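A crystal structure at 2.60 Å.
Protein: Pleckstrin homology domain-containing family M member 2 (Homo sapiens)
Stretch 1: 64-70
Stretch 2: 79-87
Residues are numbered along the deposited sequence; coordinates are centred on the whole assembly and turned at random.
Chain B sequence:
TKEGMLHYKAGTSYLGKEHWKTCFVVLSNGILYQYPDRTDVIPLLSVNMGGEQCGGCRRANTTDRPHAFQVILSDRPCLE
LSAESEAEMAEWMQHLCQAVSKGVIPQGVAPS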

# COMPACT_ATOMS: atom_id res chain seq x y z
N ASP B 64 11.70 8.09 10.09
CA ASP B 64 10.61 8.27 11.05
C ASP B 64 9.24 7.94 10.47
O ASP B 64 8.48 8.81 10.08
CB ASP B 64 10.63 9.71 11.58
CG ASP B 64 11.99 10.10 12.15
OD1 ASP B 64 12.15 11.26 12.58
OD2 ASP B 64 12.89 9.24 12.17
N ARG B 65 8.95 6.64 10.44
CA ARG B 65 7.70 6.11 9.93
C ARG B 65 7.80 4.59 10.07
O ARG B 65 7.96 3.88 9.08
CB ARG B 65 7.52 6.51 8.46
CG ARG B 65 8.64 6.03 7.56
CD ARG B 65 8.43 6.45 6.12
NE ARG B 65 9.45 5.89 5.24
CZ ARG B 65 9.54 6.14 3.94
NH1 ARG B 65 8.66 6.95 3.36
NH2 ARG B 65 10.50 5.59 3.21
N PRO B 66 7.71 4.09 11.30
CA PRO B 66 7.79 2.66 11.61
C PRO B 66 6.82 1.77 10.84
O PRO B 66 5.68 2.17 10.57
CB PRO B 66 7.53 2.61 13.11
CG PRO B 66 6.62 3.77 13.32
CD PRO B 66 7.27 4.84 12.49
N HIS B 67 7.29 0.57 10.48
CA HIS B 67 6.48 -0.41 9.75
C HIS B 67 6.08 0.05 8.34
O HIS B 67 4.96 -0.22 7.90
CB HIS B 67 5.21 -0.72 10.56
CG HIS B 67 5.44 -0.78 12.03
ND1 HIS B 67 6.22 -1.75 12.63
CD2 HIS B 67 4.99 0.02 13.03
CE1 HIS B 67 6.24 -1.54 13.94
NE2 HIS B 67 5.51 -0.47 14.21
N ALA B 68 6.99 0.71 7.63
CA ALA B 68 6.69 1.18 6.29
C ALA B 68 7.14 0.26 5.15
O ALA B 68 8.21 -0.33 5.21
CB ALA B 68 7.29 2.55 6.09
N PHE B 69 6.30 0.16 4.13
CA PHE B 69 6.59 -0.67 2.96
C PHE B 69 5.99 -0.04 1.70
O PHE B 69 5.12 0.82 1.78
CB PHE B 69 6.05 -2.07 3.16
CG PHE B 69 4.56 -2.12 3.40
CD1 PHE B 69 3.67 -2.38 2.36
CD2 PHE B 69 4.05 -1.93 4.69
CE1 PHE B 69 2.30 -2.47 2.59
CE2 PHE B 69 2.68 -2.01 4.94
CZ PHE B 69 1.80 -2.28 3.89
N GLN B 70 6.44 -0.49 0.54
CA GLN B 70 5.93 0.09 -0.69
C GLN B 70 5.53 -0.91 -1.76
O GLN B 70 6.02 -2.04 -1.80
CB GLN B 70 6.97 1.06 -1.23
CG GLN B 70 8.31 0.39 -1.45
CD GLN B 70 9.45 1.37 -1.73
OE1 GLN B 70 10.48 0.97 -2.27
NE2 GLN B 70 9.28 2.63 -1.34
N LEU B 79 3.32 3.16 -4.14
CA LEU B 79 2.39 3.41 -3.06
C LEU B 79 3.13 3.26 -1.73
O LEU B 79 3.54 2.17 -1.37
CB LEU B 79 1.23 2.42 -3.16
CG LEU B 79 0.17 2.41 -2.05
CD1 LEU B 79 -0.38 3.82 -1.85
CD2 LEU B 79 -0.95 1.44 -2.41
N GLU B 80 3.32 4.36 -1.00
CA GLU B 80 4.01 4.26 0.29
C GLU B 80 2.99 3.99 1.38
O GLU B 80 2.17 4.83 1.71
CB GLU B 80 4.76 5.56 0.60
CG GLU B 80 6.15 5.67 -0.01
CD GLU B 80 7.24 4.98 0.80
OE1 GLU B 80 8.43 5.17 0.46
OE2 GLU B 80 6.91 4.25 1.77
N LEU B 81 3.06 2.79 1.95
CA LEU B 81 2.13 2.40 3.00
C LEU B 81 2.84 2.29 4.35
O LEU B 81 4.06 2.24 4.42
CB LEU B 81 1.47 1.07 2.65
CG LEU B 81 0.60 1.00 1.39
CD1 LEU B 81 0.15 -0.44 1.16
CD2 LEU B 81 -0.61 1.90 1.55
N SER B 82 2.05 2.26 5.41
CA SER B 82 2.59 2.14 6.76
C SER B 82 1.58 1.44 7.66
O SER B 82 0.42 1.82 7.68
CB SER B 82 2.91 3.51 7.34
OG SER B 82 3.63 3.39 8.55
N ALA B 83 2.03 0.42 8.38
CA ALA B 83 1.14 -0.32 9.27
C ALA B 83 1.33 0.20 10.69
O ALA B 83 2.04 1.18 10.91
CB ALA B 83 1.44 -1.80 9.20
N GLU B 84 0.68 -0.45 11.65
CA GLU B 84 0.77 -0.01 13.04
C GLU B 84 1.76 -0.88 13.82
O GLU B 84 2.27 -0.46 14.85
CB GLU B 84 -0.61 -0.05 13.70
CG GLU B 84 -1.26 -1.44 13.75
CD GLU B 84 -2.64 -1.45 14.42
OE1 GLU B 84 -2.75 -1.02 15.60
OE2 GLU B 84 -3.62 -1.90 13.79
N SER B 85 2.03 -2.07 13.30
CA SER B 85 2.95 -3.00 13.96
C SER B 85 3.86 -3.75 12.98
O SER B 85 3.62 -3.78 11.78
CB SER B 85 2.14 -4.02 14.77
OG SER B 85 1.23 -4.72 13.93
N GLU B 86 4.92 -4.35 13.51
CA GLU B 86 5.85 -5.09 12.69
C GLU B 86 5.17 -6.34 12.14
O GLU B 86 5.52 -6.83 11.05
CB GLU B 86 7.07 -5.47 13.54
CG GLU B 86 7.93 -6.64 13.04
CD GLU B 86 8.80 -6.29 11.85
OE1 GLU B 86 9.19 -5.11 11.73
OE2 GLU B 86 9.11 -7.20 11.05
N ALA B 87 4.19 -6.86 12.86
CA ALA B 87 3.50 -8.08 12.43
C ALA B 87 2.50 -7.84 11.31
O ALA B 87 2.53 -8.54 10.29
CB ALA B 87 2.81 -8.73 13.62

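Two neighbouring strands, 68-70 and 79-82, run antiparallel, their N-to-C directions 153° apart and their axes approaching to 4.7 Å. Phe69 and Leu81 form the hydrogen-bonded pair: Phe69 N donates to Leu81 O (3.1 Å) and Leu81 N to Phe69 O (2.9 Å), closing a ring that sets their CA atoms 5.4 Å apart. The pairs before and after it, Ala68 with Ser82 and Gln70 with Glu80, are non-hydrogen-bonded and draw closer, with CA-CA distances of 4.2 and 4.7 Å. Here CA-H groups face carbonyls, Ala68 CA lying 3.4 Å from Leu81 O and Gln70 CA 3.2 Å from Leu79 O. Beyond the bridged residues the pairing continues through a nearly straight bond from Ala83 N to His67 O (3.0 Å, 171°); the same carbonyl oxygen also meets Ser82 CA at 3.5 Å.

Side chains alternate between the two faces of the sheet. On the face of Phe69 and Leu81, Phe69 takes a p rotamer that swings its ring across to the partner strand. Leu81 CB sits over the ring face, 3.8 Å from the centroid of the Phe69 ring, a CH-pi contact, while Leu81 CD1 packs 3.3 Å from Phe69 CE1. The face of Ala68, Gln70, Glu80 and Ser82 is more polar. The Glu80 side chain bends so that its carboxylate comes nearer stretch 1, where OE1 lies 3.2 Å from Gln70 NE2 and forms a salt bridge with Arg65 NH1 at 3.4 Å; Arg65 is poorly ordered, so this charge pairing is loosely defined. Ser82 OG approaches Pro66 O to 3.1 Å. His67, just before strand 68-70, points toward stretch 2 and packs against the backbone leading into the helix: Ser85 C lies over its ring face, 3.1 Å from His67 ND1. Glu86 N is 3.0 Å from His67 ND1, but the angle is too poor for a hydrogen bond.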